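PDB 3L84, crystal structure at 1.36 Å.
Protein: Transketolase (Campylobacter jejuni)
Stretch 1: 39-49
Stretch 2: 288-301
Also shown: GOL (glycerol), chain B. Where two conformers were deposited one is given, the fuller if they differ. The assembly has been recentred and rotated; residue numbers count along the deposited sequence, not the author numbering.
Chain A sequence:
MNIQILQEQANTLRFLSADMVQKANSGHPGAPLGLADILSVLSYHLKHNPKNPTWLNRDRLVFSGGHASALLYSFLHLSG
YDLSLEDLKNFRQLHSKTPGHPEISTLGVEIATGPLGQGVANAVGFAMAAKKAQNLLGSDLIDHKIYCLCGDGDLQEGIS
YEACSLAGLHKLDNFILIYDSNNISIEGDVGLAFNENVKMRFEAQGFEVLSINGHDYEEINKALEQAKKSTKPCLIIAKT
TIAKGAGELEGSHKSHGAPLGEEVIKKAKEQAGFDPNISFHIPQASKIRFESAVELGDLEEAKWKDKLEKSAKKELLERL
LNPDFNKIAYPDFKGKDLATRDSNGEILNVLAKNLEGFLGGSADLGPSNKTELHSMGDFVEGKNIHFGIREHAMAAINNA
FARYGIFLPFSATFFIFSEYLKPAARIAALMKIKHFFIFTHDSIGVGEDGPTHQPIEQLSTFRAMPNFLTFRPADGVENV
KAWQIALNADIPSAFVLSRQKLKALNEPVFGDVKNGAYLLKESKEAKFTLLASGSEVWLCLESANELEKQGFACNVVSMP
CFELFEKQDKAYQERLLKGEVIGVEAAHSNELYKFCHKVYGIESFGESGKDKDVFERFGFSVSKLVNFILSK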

# COMPACT_ATOMS: atom_id res chain seq x y z
N LEU A 39 -18.28 -16.43 -20.47
CA LEU A 39 -18.54 -17.41 -19.40
C LEU A 39 -19.34 -18.60 -19.89
O LEU A 39 -19.09 -19.72 -19.47
CB LEU A 39 -19.17 -16.72 -18.18
CG LEU A 39 -19.25 -17.62 -16.94
CD1 LEU A 39 -17.92 -18.19 -16.48
CD2 LEU A 39 -19.92 -16.83 -15.80
N SER A 40 -20.29 -18.37 -20.78
CA SER A 40 -21.03 -19.48 -21.35
C SER A 40 -20.14 -20.49 -22.04
O SER A 40 -20.27 -21.69 -21.83
CB SER A 40 -22.08 -18.93 -22.29
OG SER A 40 -23.00 -18.21 -21.52
N VAL A 41 -19.21 -20.01 -22.86
CA VAL A 41 -18.27 -20.92 -23.49
C VAL A 41 -17.31 -21.56 -22.49
O VAL A 41 -17.03 -22.74 -22.51
CB VAL A 41 -17.47 -20.21 -24.59
CG1 VAL A 41 -16.51 -21.17 -25.23
CG2 VAL A 41 -18.43 -19.65 -25.65
N LEU A 42 -16.80 -20.74 -21.56
CA LEU A 42 -15.89 -21.24 -20.54
C LEU A 42 -16.52 -22.36 -19.73
O LEU A 42 -15.81 -23.27 -19.29
CB LEU A 42 -15.43 -20.08 -19.63
CG LEU A 42 -14.38 -20.44 -18.58
CD1 LEU A 42 -13.09 -21.01 -19.16
CD2 LEU A 42 -14.05 -19.19 -17.77
N SER A 43 -17.83 -22.33 -19.51
CA SER A 43 -18.49 -23.40 -18.75
C SER A 43 -18.27 -24.80 -19.35
O SER A 43 -18.33 -25.80 -18.62
CB SER A 43 -20.00 -23.14 -18.60
OG SER A 43 -20.70 -23.37 -19.81
N TYR A 44 -18.00 -24.89 -20.65
CA TYR A 44 -17.74 -26.17 -21.32
C TYR A 44 -16.32 -26.64 -21.12
O TYR A 44 -16.02 -27.80 -21.38
CB TYR A 44 -18.03 -26.06 -22.82
CG TYR A 44 -19.50 -25.95 -23.13
CD1 TYR A 44 -20.23 -27.09 -23.48
CD2 TYR A 44 -20.17 -24.74 -23.02
CE1 TYR A 44 -21.56 -27.02 -23.74
CE2 TYR A 44 -21.54 -24.67 -23.28
CZ TYR A 44 -22.23 -25.81 -23.64
OH TYR A 44 -23.57 -25.75 -23.91
N HIS A 45 -15.42 -25.73 -20.73
CA HIS A 45 -14.02 -26.06 -20.52
C HIS A 45 -13.66 -26.29 -19.05
O HIS A 45 -12.74 -27.05 -18.75
CB HIS A 45 -13.14 -24.93 -21.07
CG HIS A 45 -13.20 -24.81 -22.56
ND1 HIS A 45 -12.28 -25.41 -23.38
CD2 HIS A 45 -14.08 -24.19 -23.36
CE1 HIS A 45 -12.59 -25.14 -24.64
NE2 HIS A 45 -13.69 -24.41 -24.66
N LEU A 46 -14.35 -25.61 -18.15
CA LEU A 46 -14.01 -25.63 -16.74
C LEU A 46 -14.25 -27.01 -16.16
O LEU A 46 -15.34 -27.60 -16.34
CB LEU A 46 -14.88 -24.60 -16.01
CG LEU A 46 -14.46 -24.20 -14.60
CD1 LEU A 46 -13.19 -23.36 -14.69
CD2 LEU A 46 -15.56 -23.45 -13.89
N LYS A 47 -13.25 -27.53 -15.46
CA LYS A 47 -13.34 -28.81 -14.79
C LYS A 47 -13.52 -28.53 -13.30
O LYS A 47 -12.66 -27.90 -12.66
CB LYS A 47 -12.06 -29.58 -15.06
CG LYS A 47 -12.02 -30.98 -14.51
CD LYS A 47 -10.59 -31.51 -14.55
CE LYS A 47 -9.71 -30.80 -13.54
NZ LYS A 47 -8.53 -31.58 -13.24
N HIS A 48 -14.64 -28.95 -12.76
CA HIS A 48 -15.03 -28.62 -11.39
C HIS A 48 -16.16 -29.52 -10.93
O HIS A 48 -16.92 -30.03 -11.76
CB HIS A 48 -15.40 -27.13 -11.27
CG HIS A 48 -16.64 -26.68 -12.01
ND1 HIS A 48 -16.86 -26.82 -13.37
CD2 HIS A 48 -17.69 -26.00 -11.53
CE1 HIS A 48 -18.03 -26.27 -13.68
NE2 HIS A 48 -18.54 -25.74 -12.58
N ASN A 49 -16.25 -29.71 -9.63
CA ASN A 49 -17.34 -30.47 -9.02
C ASN A 49 -18.20 -29.55 -8.14
O ASN A 49 -17.81 -29.23 -7.03
CB ASN A 49 -16.82 -31.64 -8.20
CG ASN A 49 -17.96 -32.51 -7.72
OD1 ASN A 49 -19.14 -32.15 -7.93
ND2 ASN A 49 -17.64 -33.65 -7.15
N ILE A 288 -30.86 -27.42 -17.98
CA ILE A 288 -30.33 -28.77 -18.07
C ILE A 288 -28.86 -28.73 -18.44
O ILE A 288 -28.06 -29.46 -17.86
CB ILE A 288 -31.11 -29.58 -19.13
CG1 ILE A 288 -32.56 -29.78 -18.69
CG2 ILE A 288 -30.48 -30.95 -19.40
CD1 ILE A 288 -33.42 -30.20 -19.83
N ARG A 289 -28.50 -27.91 -19.41
CA ARG A 289 -27.12 -27.85 -19.87
C ARG A 289 -26.17 -27.33 -18.78
O ARG A 289 -25.15 -27.97 -18.51
CB ARG A 289 -27.02 -27.02 -21.14
CG ARG A 289 -25.61 -26.88 -21.72
CD ARG A 289 -24.91 -28.20 -22.06
NE ARG A 289 -25.61 -29.07 -23.00
CZ ARG A 289 -25.51 -29.00 -24.33
NH1 ARG A 289 -24.81 -28.04 -24.94
NH2 ARG A 289 -26.15 -29.89 -25.07
N PHE A 290 -26.50 -26.23 -18.13
CA PHE A 290 -25.68 -25.75 -17.02
C PHE A 290 -25.62 -26.77 -15.87
O PHE A 290 -24.54 -27.00 -15.31
CB PHE A 290 -26.17 -24.40 -16.47
CG PHE A 290 -25.70 -23.17 -17.23
CD1 PHE A 290 -24.35 -22.86 -17.32
CD2 PHE A 290 -26.62 -22.31 -17.81
CE1 PHE A 290 -23.93 -21.68 -17.97
CE2 PHE A 290 -26.21 -21.17 -18.43
CZ PHE A 290 -24.86 -20.86 -18.51
N GLU A 291 -26.73 -27.41 -15.51
CA GLU A 291 -26.71 -28.28 -14.34
C GLU A 291 -26.00 -29.63 -14.63
O GLU A 291 -25.65 -30.36 -13.70
CB GLU A 291 -28.13 -28.46 -13.73
CG GLU A 291 -29.08 -29.37 -14.49
CD GLU A 291 -30.56 -29.34 -14.00
OE1 GLU A 291 -30.92 -28.51 -13.13
OE2 GLU A 291 -31.38 -30.14 -14.51
N SER A 292 -25.74 -29.95 -15.89
CA SER A 292 -24.99 -31.16 -16.21
C SER A 292 -23.57 -31.09 -15.65
O SER A 292 -22.94 -32.13 -15.53
CB SER A 292 -24.98 -31.41 -17.71
OG SER A 292 -24.18 -30.47 -18.37
N ALA A 293 -23.09 -29.90 -15.27
CA ALA A 293 -21.82 -29.79 -14.52
C ALA A 293 -21.78 -30.69 -13.29
O ALA A 293 -20.69 -31.13 -12.87
CB ALA A 293 -21.55 -28.31 -14.10
N VAL A 294 -22.93 -30.95 -12.69
CA VAL A 294 -22.99 -31.83 -11.52
C VAL A 294 -22.54 -33.25 -11.85
O VAL A 294 -21.60 -33.80 -11.22
CB VAL A 294 -24.42 -31.79 -10.88
CG1 VAL A 294 -24.58 -32.86 -9.78
CG2 VAL A 294 -24.70 -30.36 -10.35
N GLU A 295 -23.16 -33.86 -12.86
CA GLU A 295 -22.80 -35.22 -13.21
C GLU A 295 -21.37 -35.28 -13.76
O GLU A 295 -20.58 -36.17 -13.40
CB GLU A 295 -23.79 -35.79 -14.22
CG GLU A 295 -23.47 -37.20 -14.69
CD GLU A 295 -24.29 -37.65 -15.90
OE1 GLU A 295 -25.17 -36.89 -16.37
OE2 GLU A 295 -24.04 -38.78 -16.40
N LEU A 296 -21.01 -34.30 -14.58
CA LEU A 296 -19.69 -34.29 -15.19
C LEU A 296 -18.62 -34.15 -14.12
O LEU A 296 -17.57 -34.79 -14.18
CB LEU A 296 -19.56 -33.18 -16.23
CG LEU A 296 -20.39 -33.32 -17.50
CD1 LEU A 296 -20.41 -32.00 -18.30
CD2 LEU A 296 -19.89 -34.46 -18.36
N GLY A 297 -18.87 -33.27 -13.16
CA GLY A 297 -17.93 -33.03 -12.10
C GLY A 297 -17.74 -34.18 -11.15
O GLY A 297 -16.63 -34.44 -10.68
N ASP A 298 -18.83 -34.86 -10.83
CA ASP A 298 -18.72 -36.05 -10.04
C ASP A 298 -17.86 -37.11 -10.72
O ASP A 298 -17.01 -37.71 -10.07
CB ASP A 298 -20.11 -36.59 -9.75
CG ASP A 298 -20.06 -37.87 -8.93
OD1 ASP A 298 -19.71 -37.80 -7.73
OD2 ASP A 298 -20.31 -38.93 -9.52
N LEU A 299 -18.04 -37.29 -12.03
CA LEU A 299 -17.23 -38.26 -12.77
C LEU A 299 -15.75 -37.82 -12.82
O LEU A 299 -14.85 -38.63 -12.66
CB LEU A 299 -17.73 -38.42 -14.21
CG LEU A 299 -18.58 -39.57 -14.73
CD1 LEU A 299 -18.77 -40.76 -13.75
CD2 LEU A 299 -19.90 -39.10 -15.39
N GLU A 300 -15.48 -36.54 -13.05
CA GLU A 300 -14.09 -36.07 -13.08
C GLU A 300 -13.42 -36.29 -11.74
O GLU A 300 -12.29 -36.76 -11.68
CB GLU A 300 -14.01 -34.62 -13.47
CG GLU A 300 -14.33 -34.36 -14.94
CD GLU A 300 -13.17 -34.59 -15.89
OE1 GLU A 300 -12.07 -35.03 -15.47
OE2 GLU A 300 -13.35 -34.31 -17.10
N GLU A 301 -14.10 -35.97 -10.66
CA GLU A 301 -13.48 -36.17 -9.36
C GLU A 301 -13.29 -37.66 -9.04
O GLU A 301 -12.26 -38.06 -8.48
CB GLU A 301 -14.28 -35.49 -8.23
CG GLU A 301 -13.58 -35.70 -6.89
CD GLU A 301 -14.23 -34.99 -5.70
OE1 GLU A 301 -15.23 -34.27 -5.87
OE2 GLU A 301 -13.76 -35.21 -4.57
C1 GOL B . -22.17 -26.55 -19.99
O1 GOL B . -22.69 -25.26 -19.77
C2 GOL B . -21.57 -27.17 -18.73
O2 GOL B . -22.50 -27.17 -17.66
C3 GOL B . -21.13 -28.61 -18.98
O3 GOL B . -20.27 -28.65 -20.11
O HOH W 1 -18.47 -30.05 -13.96
O HOH W 2 -21.39 -33.50 -8.48
O HOH W 3 -19.52 -35.64 -6.03

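Two direct hydrogen bonds join the stretches, both between side chains. Arg 289 NH1 donates to Tyr 44 OH at 2.8 Å with an N-H...O angle of 161°; each group meets the other at its edge, near the plane, where the N-H and the hydroxyl lie. Asn 49 ND2 donates to Glu 301 OE1, also at 2.8 Å, with an angle of 151°.

Waters bridge where direct polar contact is lacking. His 48 O and Ala 293 O lie 4.1 Å apart and are both acceptors; water 1 donates to each at 2.7 Å. Water 2 likewise donates to Asn 49 OD1 (2.7 Å) and Val 294 O (2.8 Å), while water 3 accepts from Asn 49 ND2 (3.0 Å) and donates to Asp 298 OD1 (2.8 Å).

The tightest backbone approach depends on glycine. The CA atoms of Asn 49 and Gly 297 are 4.0 Å apart, and His 48 O is 3.2 Å from Gly 297 CA. An ideal CB on Gly 297 would fall 2.3 Å from His 48 O, a clash.

Looser packing completes the contact: His 48 CE1 lies 4.1 Å from Ala 293 CB, and Phe 290 CE1 the same distance from Ser 43 OG. Glycerol links this end, its O1 donating to Ser 43 OG (2.7 Å) and its O2 to Arg 289 O (2.9 Å).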